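Local structure of pesticidal crystal protein Cry2Aa (Bacillus thuringiensis serovar kurstaki, 1I5P) at residues A[122-125]-A[126-130]; A[209-212]-A[213-217]; A[220-223]-A[224-228]; A[549-552]-A[553-557]. The protein kills dipteran and lepidopteran larvae by binding to midgut epithelial cells and promoting their colloid-osmotic lysis. All coordinates share one frame; numbering follows the deposited sequence.

Contact 1 (A[122-125]-A[126-130]); sequences ANIR and EFNQQ
Four consecutive i to i+4 bonds carry helix 107-135 of the N-terminal helical bundle through A122-Q130: E126 N to A122 O, F127 N to N123 O, N128 N to I124 O and Q129 N to R125 O. On one flank R125 meets both E126 and Q129. CG of R125 stands opposite the backbone N (chi1 175°), and a bend at chi3 (44°) turns the guanidinium back over its own helix. NH1 then reaches Q129 OE1 at 2.8 Å at the edge of the guanidinium, a weak bond because its N-H is poorly aimed. The methylenes of R125 also pack on the Q129 amide, CG lying 3.6 Å from NE2. Toward E126 the guanidinium and carboxylate planes stand 86° apart, and R125 NH2 and E126 OE2 make a long salt bridge of 3.9 Å. E126 stretches alongside N123, and its OE1 takes a weak bond from N123 ND2 at 3.3 Å; the stronger polar partner of N123 is R160, which donates to OD1. I124 CG2 rests 3.6 Å from N128 ND2. I124 and R125 both reach W78 of helix 74-81, F127 and N128 reach L74, and N128 OD1 is weakly bonded to R72; N123 and F127 pack on M153 of helix 145-160. The weak, bent side-chain bonds suggest that the backbone bonds do most of the holding, the distant charges probably adding a mild attraction.

Contact 2 (A[209-212]-A[213-217]); sequences RDYL and RNYTR
Y211 and Y215, one turn apart on helix 202-232, point the same way but turn their rings across each other. The edge of Y215 is directed at the face of Y211 in a T-shaped pair, with the ring planes at 74° and the centroids 5.4 Å apart. CE1 of Y215 does most of the touching, lying 3.6 Å from Y211 CD2. Both tyrosines set CG opposite the carbonyl carbon (chi1 -83° for Y211 and -77° for Y215), which lets them run side by side; the different twist about chi2 makes one ring an edge and the other a face. Tyrosine suits these places because its broad ring packs well on I188, L185 and Q154 of helices 170-193 and 145-160.

L212 and T216 form a second parallel-pointing pair on the buried side. T216 OG1 donates to L212 O at 2.5 Å, a very short distance whose exact value is doubtful, and the same carbonyl accepts T216 N at 3.1 Å from above its plane. R213 extends away from the turn toward the C-terminal domain; its NH1 donates to N214 OD1 at 3.1 Å, within the guanidinium plane, while NH2 binds N577 O. L212 also meets L632 and Y633. The turn thus belongs to a bundle helix packed between its neighbours in the N-terminal domain and the C-terminal domain of a three-domain delta-endotoxin.

Contact 3 (A[220-223]-A[224-228]); sequences SNYC and INTYQ
One turn of helix 202-232, in the N-terminal helical bundle, brings T226 against Y222. The T226 hydroxyl folds back on its own helix: OG1 donates to Y222 O at 2.7 Å, while T226 N donates to the same oxygen at 3.0 Å. The two donors arrive from opposite faces of the carbonyl plane, so this oxygen is gripped twice. OG1 sits opposite the carbonyl carbon (chi1 -61°), which also carries it over one face of the Y222 ring, 3.5 Å from CZ and offset toward the rim. Threonine fits here because its short branch can satisfy its hydroxyl without leaving the helix. Y222 meets F177 of helix 170-193 edge-to-face, and C223 packs on L174 and F177, so this side of the turn lies against that helix of the bundle. Around the helix, I224 lays CG1 against S220 O at 3.2 Å and touches F516 beyond; a branched apolar chain suits this buried place. N221 points away from the following turn: its OD1 accepts from N581 N and its ND2 donates to G579 O, both amide ends being used by the C-terminal domain. Y227 turns toward helix 238-259, where its ring meets F253 edge-to-face.

Contact 4 (A[549-552]-A[553-557]); sequences VSSI and GNSTI
S551 OG lies between two oxygens of the same turn: it donates to G553 O at 2.7 Å and lies 2.8 Å from S555 OG. The bond to G553 O comes from well above the carbonyl plane, 51° out of it. S551 sets OG opposite its backbone N (chi1 -177°), which swings the hydroxyl into the inside of the turn. S555 instead holds OG between its backbone N and carbonyl carbon, bringing it to meet S551 tip to tip. The S555 hydroxyl lies within reach of both S551 OG and V571 O. Serine suits both positions: a short hydroxyl side chain can reach across the narrow buried turn.

The backbone closes the same loop with a weak bond of 2.8 Å from G553 N to S551 O. This makes I552 the centre of an inverse gamma turn. The next residue, G553, has a phi of 150°, a backbone conformation in which any CB would clash with I552 O; glycine, with no side chain, suits it. Outward from the polar core, V549 CG1 and I557 CD1 approach to 4.4 Å, a loose apolar contact between residues that both also touch V571. I552 lies on the outer side, against T573 and T574. Together these features describe a tight connection between strands 541-550 and 555-561, which pair into different sheets of the C-terminal jelly-roll beta sandwich.

How the contacts relate
Contacts 1, 2 and 3 are single helical turns in the N-terminal bundle, whereas contact 4 is a strand-to-strand turn in the C-terminal sandwich. Contacts 2 and 3 share helix 202-232, their centres about 16 Å apart, and both couple a threonine hydroxyl to a preceding carbonyl; contact 1 lies on helix 107-135 and adds only weak bonds and a long salt bridge among its long polar chains. Each of the four mixes buried and more exposed residues, but only contacts 1 and 3 include an exposed one. Through R213 and N221, contacts 2 and 3 also meet the C-terminal domain. Contact 4, about 44 Å from contact 1 between centres, swaps the regular helical ladder for serine hydroxyls and a glycine bend.

Contact 1 (A[122-125]-A[126-130])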
loop_
_atom_site.group_PDB
_atom_site.type_symbol
_atom_site.label_atom_id
_atom_site.label_comp_id
_atom_site.label_asym_id
_atom_site.label_seq_id
_atom_site.Cartn_x
_atom_site.Cartn_y
_atom_site.Cartn_z
ATOM N N ALA A 122 -12.534 -18.599 -21.050
ATOM C CA ALA A 122 -12.823 -19.953 -21.519
ATOM C C ALA A 122 -11.679 -20.934 -21.284
ATOM O O ALA A 122 -11.870 -22.004 -20.706
ATOM C CB ALA A 122 -13.173 -19.926 -23.003
ATOM N N ASN A 123 -10.495 -20.568 -21.756
ATOM C CA ASN A 123 -9.318 -21.407 -21.618
ATOM C C ASN A 123 -9.036 -21.771 -20.164
ATOM O O ASN A 123 -8.721 -22.918 -19.855
ATOM C CB ASN A 123 -8.110 -20.692 -22.218
ATOM C CG ASN A 123 -8.235 -20.498 -23.716
ATOM O OD1 ASN A 123 -7.458 -19.763 -24.320
ATOM N ND2 ASN A 123 -9.214 -21.167 -24.327
ATOM N N ILE A 124 -9.141 -20.789 -19.276
ATOM C CA ILE A 124 -8.893 -21.019 -17.859
ATOM C C ILE A 124 -9.940 -21.941 -17.247
ATOM O O ILE A 124 -9.610 -22.797 -16.426
ATOM C CB ILE A 124 -8.883 -19.696 -17.065
ATOM C CG1 ILE A 124 -7.678 -18.847 -17.493
ATOM C CG2 ILE A 124 -8.845 -19.989 -15.574
ATOM C CD1 ILE A 124 -7.634 -17.467 -16.858
ATOM N N ARG A 125 -11.201 -21.758 -17.632
ATOM C CA ARG A 125 -12.264 -22.605 -17.108
ATOM C C ARG A 125 -12.021 -24.033 -17.586
ATOM O O ARG A 125 -12.185 -24.988 -16.827
ATOM C CB ARG A 125 -13.636 -22.132 -17.596
ATOM C CG ARG A 125 -14.790 -23.053 -17.175
ATOM C CD ARG A 125 -16.075 -22.671 -17.887
ATOM N NE ARG A 125 -15.818 -22.404 -19.297
ATOM C CZ ARG A 125 -15.489 -23.322 -20.203
ATOM N NH1 ARG A 125 -15.383 -24.607 -19.869
ATOM N NH2 ARG A 125 -15.234 -22.945 -21.445
ATOM N N GLU A 126 -11.628 -24.165 -18.850
ATOM C CA GLU A 126 -11.354 -25.470 -19.444
ATOM C C GLU A 126 -10.243 -26.190 -18.687
ATOM O O GLU A 126 -10.352 -27.386 -18.404
ATOM C CB GLU A 126 -10.965 -25.305 -20.919
ATOM C CG GLU A 126 -12.142 -24.943 -21.820
ATOM C CD GLU A 126 -11.718 -24.351 -23.160
ATOM O OE1 GLU A 126 -10.509 -24.094 -23.352
ATOM O OE2 GLU A 126 -12.600 -24.129 -24.017
ATOM N N PHE A 127 -9.179 -25.460 -18.359
ATOM C CA PHE A 127 -8.060 -26.040 -17.628
ATOM C C PHE A 127 -8.491 -26.548 -16.258
ATOM O O PHE A 127 -8.238 -27.703 -15.912
ATOM C CB PHE A 127 -6.935 -25.023 -17.434
ATOM C CG PHE A 127 -5.857 -25.503 -16.497
ATOM C CD1 PHE A 127 -4.940 -26.466 -16.908
ATOM C CD2 PHE A 127 -5.807 -25.048 -15.179
ATOM C CE1 PHE A 127 -3.988 -26.976 -16.024
ATOM C CE2 PHE A 127 -4.858 -25.554 -14.286
ATOM C CZ PHE A 127 -3.948 -26.521 -14.712
ATOM N N ASN A 128 -9.134 -25.687 -15.475
ATOM C CA ASN A 128 -9.573 -26.077 -14.142
ATOM C C ASN A 128 -10.569 -27.237 -14.156
ATOM O O ASN A 128 -10.521 -28.097 -13.282
ATOM C CB ASN A 128 -10.160 -24.872 -13.404
ATOM C CG ASN A 128 -9.100 -23.850 -13.025
ATOM O OD1 ASN A 128 -8.011 -24.208 -12.581
ATOM N ND2 ASN A 128 -9.421 -22.570 -13.188
ATOM N N GLN A 129 -11.452 -27.268 -15.152
ATOM C CA GLN A 129 -12.423 -28.351 -15.263
ATOM C C GLN A 129 -11.709 -29.658 -15.593
ATOM O O GLN A 129 -12.065 -30.719 -15.083
ATOM C CB GLN A 129 -13.472 -28.032 -16.337
ATOM C CG GLN A 129 -14.614 -27.165 -15.821
ATOM C CD GLN A 129 -15.523 -26.640 -16.920
ATOM O OE1 GLN A 129 -15.209 -26.737 -18.109
ATOM N NE2 GLN A 129 -16.650 -26.057 -16.522
ATOM N N GLN A 130 -10.696 -29.571 -16.448
ATOM C CA GLN A 130 -9.921 -30.739 -16.836
ATOM C C GLN A 130 -9.191 -31.304 -15.623
ATOM O O GLN A 130 -9.115 -32.519 -15.440
ATOM C CB GLN A 130 -8.923 -30.363 -17.934
ATOM C CG GLN A 130 -9.507 -30.433 -19.336
ATOM C CD GLN A 130 -8.723 -29.620 -20.350
ATOM O OE1 GLN A 130 -7.539 -29.347 -20.166
ATOM N NE2 GLN A 130 -9.382 -29.239 -21.436
#

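Contact 2 (A[209-212]-A[213-217])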
loop_
_atom_site.group_PDB
_atom_site.type_symbol
_atom_site.label_atom_id
_atom_site.label_comp_id
_atom_site.label_asym_id
_atom_site.label_seq_id
_atom_site.Cartn_x
_atom_site.Cartn_y
_atom_site.Cartn_z
ATOM N N ARG A 209 9.173 -23.879 -11.632
ATOM C CA ARG A 209 9.707 -23.059 -10.551
ATOM C C ARG A 209 10.392 -21.866 -11.228
ATOM O O ARG A 209 10.281 -20.733 -10.763
ATOM C CB ARG A 209 10.732 -23.837 -9.713
ATOM C CG ARG A 209 10.174 -24.973 -8.855
ATOM C CD ARG A 209 11.303 -25.593 -8.032
ATOM N NE ARG A 209 10.906 -26.760 -7.243
ATOM C CZ ARG A 209 10.280 -26.715 -6.071
ATOM N NH1 ARG A 209 9.955 -25.553 -5.521
ATOM N NH2 ARG A 209 10.007 -27.844 -5.429
ATOM N N ASP A 210 11.096 -22.127 -12.331
ATOM C CA ASP A 210 11.779 -21.059 -13.061
ATOM C C ASP A 210 10.755 -20.141 -13.709
ATOM O O ASP A 210 10.972 -18.933 -13.811
ATOM C CB ASP A 210 12.711 -21.621 -14.142
ATOM C CG ASP A 210 13.953 -22.274 -13.566
ATOM O OD1 ASP A 210 14.305 -21.977 -12.405
ATOM O OD2 ASP A 210 14.586 -23.078 -14.284
ATOM N N TYR A 211 9.644 -20.718 -14.155
ATOM C CA TYR A 211 8.581 -19.930 -14.764
ATOM C C TYR A 211 8.062 -18.881 -13.775
ATOM O O TYR A 211 7.933 -17.703 -14.111
ATOM C CB TYR A 211 7.422 -20.836 -15.193
ATOM C CG TYR A 211 7.595 -21.523 -16.535
ATOM C CD1 TYR A 211 6.620 -22.398 -17.013
ATOM C CD2 TYR A 211 8.710 -21.282 -17.336
ATOM C CE1 TYR A 211 6.747 -23.015 -18.256
ATOM C CE2 TYR A 211 8.849 -21.896 -18.583
ATOM C CZ TYR A 211 7.862 -22.758 -19.036
ATOM O OH TYR A 211 7.968 -23.347 -20.274
ATOM N N LEU A 212 7.764 -19.315 -12.554
ATOM C CA LEU A 212 7.250 -18.396 -11.545
ATOM C C LEU A 212 8.203 -17.221 -11.357
ATOM O O LEU A 212 7.783 -16.064 -11.330
ATOM C CB LEU A 212 7.051 -19.116 -10.207
ATOM C CG LEU A 212 6.359 -18.274 -9.125
ATOM C CD1 LEU A 212 4.980 -17.840 -9.614
ATOM C CD2 LEU A 212 6.236 -19.078 -7.832
ATOM N N ARG A 213 9.491 -17.518 -11.233
ATOM C CA ARG A 213 10.473 -16.464 -11.053
ATOM C C ARG A 213 10.619 -15.597 -12.301
ATOM O O ARG A 213 10.491 -14.372 -12.232
ATOM C CB ARG A 213 11.844 -17.041 -10.697
ATOM C CG ARG A 213 12.919 -15.959 -10.526
ATOM C CD ARG A 213 14.311 -16.497 -10.824
ATOM N NE ARG A 213 15.365 -15.499 -10.619
ATOM C CZ ARG A 213 15.792 -14.631 -11.537
ATOM N NH1 ARG A 213 15.267 -14.614 -12.754
ATOM N NH2 ARG A 213 16.763 -13.780 -11.232
ATOM N N ASN A 214 10.889 -16.230 -13.439
ATOM C CA ASN A 214 11.098 -15.489 -14.685
ATOM C C ASN A 214 9.909 -14.679 -15.165
ATOM O O ASN A 214 10.077 -13.551 -15.624
ATOM C CB ASN A 214 11.567 -16.435 -15.794
ATOM C CG ASN A 214 12.927 -17.049 -15.497
ATOM O OD1 ASN A 214 13.690 -16.531 -14.684
ATOM N ND2 ASN A 214 13.241 -18.149 -16.170
ATOM N N TYR A 215 8.708 -15.233 -15.066
ATOM C CA TYR A 215 7.544 -14.480 -15.504
ATOM C C TYR A 215 7.205 -13.376 -14.503
ATOM O O TYR A 215 6.738 -12.309 -14.887
ATOM C CB TYR A 215 6.358 -15.417 -15.748
ATOM C CG TYR A 215 6.492 -16.173 -17.058
ATOM C CD1 TYR A 215 6.831 -17.524 -17.080
ATOM C CD2 TYR A 215 6.332 -15.515 -18.281
ATOM C CE1 TYR A 215 7.010 -18.206 -18.287
ATOM C CE2 TYR A 215 6.509 -16.183 -19.492
ATOM C CZ TYR A 215 6.847 -17.528 -19.489
ATOM O OH TYR A 215 7.011 -18.186 -20.688
ATOM N N THR A 216 7.461 -13.620 -13.222
ATOM C CA THR A 216 7.204 -12.593 -12.212
ATOM C C THR A 216 8.097 -11.400 -12.560
ATOM O O THR A 216 7.683 -10.245 -12.478
ATOM C CB THR A 216 7.556 -13.093 -10.788
ATOM O OG1 THR A 216 6.573 -14.047 -10.360
ATOM C CG2 THR A 216 7.599 -11.934 -9.805
ATOM N N ARG A 217 9.328 -11.701 -12.956
ATOM C CA ARG A 217 10.276 -10.671 -13.335
ATOM C C ARG A 217 9.775 -9.881 -14.546
ATOM O O ARG A 217 9.655 -8.657 -14.491
ATOM C CB ARG A 217 11.634 -11.309 -13.637
ATOM C CG ARG A 217 12.600 -10.418 -14.404
ATOM C CD ARG A 217 12.920 -11.049 -15.748
ATOM N NE ARG A 217 14.031 -11.987 -15.664
ATOM C CZ ARG A 217 14.193 -13.037 -16.463
ATOM N NH1 ARG A 217 13.306 -13.304 -17.411
ATOM N NH2 ARG A 217 15.258 -13.810 -16.322
#

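Contact 3 (A[220-223]-A[224-228])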
loop_
_atom_site.group_PDB
_atom_site.type_symbol
_atom_site.label_atom_id
_atom_site.label_comp_id
_atom_site.label_asym_id
_atom_site.label_seq_id
_atom_site.Cartn_x
_atom_site.Cartn_y
_atom_site.Cartn_z
ATOM N N SER A 220 6.466 -8.044 -13.740
ATOM C CA SER A 220 6.687 -7.002 -12.738
ATOM C C SER A 220 7.371 -5.806 -13.373
ATOM O O SER A 220 6.901 -4.673 -13.247
ATOM C CB SER A 220 7.549 -7.523 -11.585
ATOM O OG SER A 220 6.861 -8.481 -10.793
ATOM N N ASN A 221 8.481 -6.055 -14.059
ATOM C CA ASN A 221 9.216 -4.971 -14.702
ATOM C C ASN A 221 8.354 -4.232 -15.723
ATOM O O ASN A 221 8.392 -3.004 -15.795
ATOM C CB ASN A 221 10.491 -5.503 -15.368
ATOM C CG ASN A 221 11.552 -5.929 -14.358
ATOM O OD1 ASN A 221 11.514 -5.535 -13.189
ATOM N ND2 ASN A 221 12.517 -6.724 -14.813
ATOM N N TYR A 222 7.571 -4.974 -16.503
ATOM C CA TYR A 222 6.709 -4.346 -17.498
ATOM C C TYR A 222 5.729 -3.373 -16.845
ATOM O O TYR A 222 5.519 -2.265 -17.341
ATOM C CB TYR A 222 5.920 -5.397 -18.285
ATOM C CG TYR A 222 4.888 -4.783 -19.207
ATOM C CD1 TYR A 222 5.262 -4.159 -20.399
ATOM C CD2 TYR A 222 3.540 -4.775 -18.858
ATOM C CE1 TYR A 222 4.313 -3.539 -21.221
ATOM C CE2 TYR A 222 2.587 -4.159 -19.666
ATOM C CZ TYR A 222 2.973 -3.545 -20.841
ATOM O OH TYR A 222 2.009 -2.936 -21.621
ATOM N N CYS A 223 5.126 -3.790 -15.734
ATOM C CA CYS A 223 4.172 -2.937 -15.023
ATOM C C CYS A 223 4.858 -1.703 -14.453
ATOM O O CYS A 223 4.369 -0.584 -14.597
ATOM C CB CYS A 223 3.500 -3.712 -13.883
ATOM S SG CYS A 223 2.344 -4.976 -14.422
ATOM N N ILE A 224 5.992 -1.921 -13.799
ATOM C CA ILE A 224 6.749 -0.825 -13.207
ATOM C C ILE A 224 7.198 0.172 -14.267
ATOM O O ILE A 224 7.006 1.377 -14.111
ATOM C CB ILE A 224 7.975 -1.366 -12.449
ATOM C CG1 ILE A 224 7.498 -2.221 -11.270
ATOM C CG2 ILE A 224 8.856 -0.205 -11.965
ATOM C CD1 ILE A 224 8.588 -3.057 -10.631
ATOM N N ASN A 225 7.784 -0.328 -15.347
ATOM C CA ASN A 225 8.247 0.546 -16.417
ATOM C C ASN A 225 7.104 1.329 -17.066
ATOM O O ASN A 225 7.238 2.521 -17.325
ATOM C CB ASN A 225 8.997 -0.261 -17.482
ATOM C CG ASN A 225 10.290 -0.874 -16.953
ATOM O OD1 ASN A 225 10.841 -0.423 -15.950
ATOM N ND2 ASN A 225 10.790 -1.896 -17.647
ATOM N N THR A 226 5.982 0.666 -17.327
ATOM C CA THR A 226 4.845 1.342 -17.950
ATOM C C THR A 226 4.357 2.497 -17.079
ATOM O O THR A 226 4.112 3.603 -17.565
ATOM C CB THR A 226 3.673 0.363 -18.193
ATOM O OG1 THR A 226 4.103 -0.685 -19.069
ATOM C CG2 THR A 226 2.487 1.083 -18.831
ATOM N N TYR A 227 4.219 2.233 -15.787
ATOM C CA TYR A 227 3.752 3.253 -14.863
ATOM C C TYR A 227 4.755 4.389 -14.698
ATOM O O TYR A 227 4.376 5.558 -14.713
ATOM C CB TYR A 227 3.463 2.630 -13.504
ATOM C CG TYR A 227 3.085 3.641 -12.445
ATOM C CD1 TYR A 227 1.799 4.169 -12.385
ATOM C CD2 TYR A 227 4.013 4.055 -11.492
ATOM C CE1 TYR A 227 1.442 5.081 -11.399
ATOM C CE2 TYR A 227 3.666 4.971 -10.503
ATOM C CZ TYR A 227 2.379 5.475 -10.460
ATOM O OH TYR A 227 2.040 6.369 -9.471
ATOM N N GLN A 228 6.032 4.049 -14.535
ATOM C CA GLN A 228 7.065 5.076 -14.356
ATOM C C GLN A 228 7.149 6.025 -15.538
ATOM O O GLN A 228 7.316 7.226 -15.356
ATOM C CB GLN A 228 8.444 4.445 -14.114
ATOM C CG GLN A 228 8.661 3.986 -12.685
ATOM C CD GLN A 228 10.133 3.759 -12.356
ATOM O OE1 GLN A 228 10.766 2.843 -12.877
ATOM N NE2 GLN A 228 10.679 4.597 -11.482
#

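Contact 4 (A[549-552]-A[553-557])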
loop_
_atom_site.group_PDB
_atom_site.type_symbol
_atom_site.label_atom_id
_atom_site.label_comp_id
_atom_site.label_asym_id
_atom_site.label_seq_id
_atom_site.Cartn_x
_atom_site.Cartn_y
_atom_site.Cartn_z
ATOM N N VAL A 549 16.315 -7.427 0.445
ATOM C CA VAL A 549 17.157 -6.249 0.330
ATOM C C VAL A 549 17.704 -6.054 -1.068
ATOM O O VAL A 549 17.676 -6.962 -1.904
ATOM C CB VAL A 549 18.372 -6.337 1.289
ATOM C CG1 VAL A 549 17.935 -6.856 2.652
ATOM C CG2 VAL A 549 19.443 -7.251 0.688
ATOM N N SER A 550 18.217 -4.853 -1.304
ATOM C CA SER A 550 18.830 -4.514 -2.577
ATOM C C SER A 550 20.166 -3.868 -2.240
ATOM O O SER A 550 20.234 -2.978 -1.394
ATOM C CB SER A 550 17.963 -3.533 -3.365
ATOM O OG SER A 550 18.594 -3.189 -4.590
ATOM N N SER A 551 21.226 -4.324 -2.894
ATOM C CA SER A 551 22.550 -3.782 -2.639
ATOM C C SER A 551 23.360 -3.765 -3.931
ATOM O O SER A 551 23.959 -4.772 -4.312
ATOM C CB SER A 551 23.262 -4.631 -1.578
ATOM O OG SER A 551 24.528 -4.088 -1.242
ATOM N N ILE A 552 23.357 -2.624 -4.611
ATOM C CA ILE A 552 24.112 -2.497 -5.849
ATOM C C ILE A 552 25.540 -2.175 -5.437
ATOM O O ILE A 552 26.031 -1.063 -5.619
ATOM C CB ILE A 552 23.555 -1.378 -6.738
ATOM C CG1 ILE A 552 22.026 -1.449 -6.764
ATOM C CG2 ILE A 552 24.119 -1.514 -8.146
ATOM C CD1 ILE A 552 21.477 -2.795 -7.206
ATOM N N GLY A 553 26.181 -3.180 -4.858
ATOM C CA GLY A 553 27.537 -3.058 -4.367
ATOM C C GLY A 553 27.608 -4.012 -3.194
ATOM O O GLY A 553 26.623 -4.692 -2.901
ATOM N N ASN A 554 28.751 -4.081 -2.522
ATOM C CA ASN A 554 28.882 -4.979 -1.384
ATOM C C ASN A 554 28.459 -4.341 -0.075
ATOM O O ASN A 554 28.665 -3.149 0.157
ATOM C CB ASN A 554 30.313 -5.485 -1.249
ATOM C CG ASN A 554 30.651 -6.548 -2.263
ATOM O OD1 ASN A 554 29.901 -7.503 -2.455
ATOM N ND2 ASN A 554 31.798 -6.393 -2.915
ATOM N N SER A 555 27.861 -5.163 0.775
ATOM C CA SER A 555 27.398 -4.726 2.075
ATOM C C SER A 555 27.425 -5.913 3.029
ATOM O O SER A 555 27.490 -7.066 2.598
ATOM C CB SER A 555 25.979 -4.157 1.966
ATOM O OG SER A 555 25.106 -5.076 1.331
ATOM N N THR A 556 27.393 -5.629 4.325
ATOM C CA THR A 556 27.411 -6.681 5.327
ATOM C C THR A 556 26.236 -6.494 6.275
ATOM O O THR A 556 26.018 -5.402 6.804
ATOM C CB THR A 556 28.717 -6.658 6.142
ATOM O OG1 THR A 556 29.831 -6.818 5.255
ATOM C CG2 THR A 556 28.728 -7.789 7.170
ATOM N N ILE A 557 25.481 -7.565 6.485
ATOM C CA ILE A 557 24.327 -7.511 7.366
ATOM C C ILE A 557 24.585 -8.245 8.677
ATOM O O ILE A 557 25.027 -9.392 8.682
ATOM C CB ILE A 557 23.083 -8.138 6.698
ATOM C CG1 ILE A 557 22.815 -7.478 5.346
ATOM C CG2 ILE A 557 21.866 -7.955 7.594
ATOM C CD1 ILE A 557 21.682 -8.115 4.573
#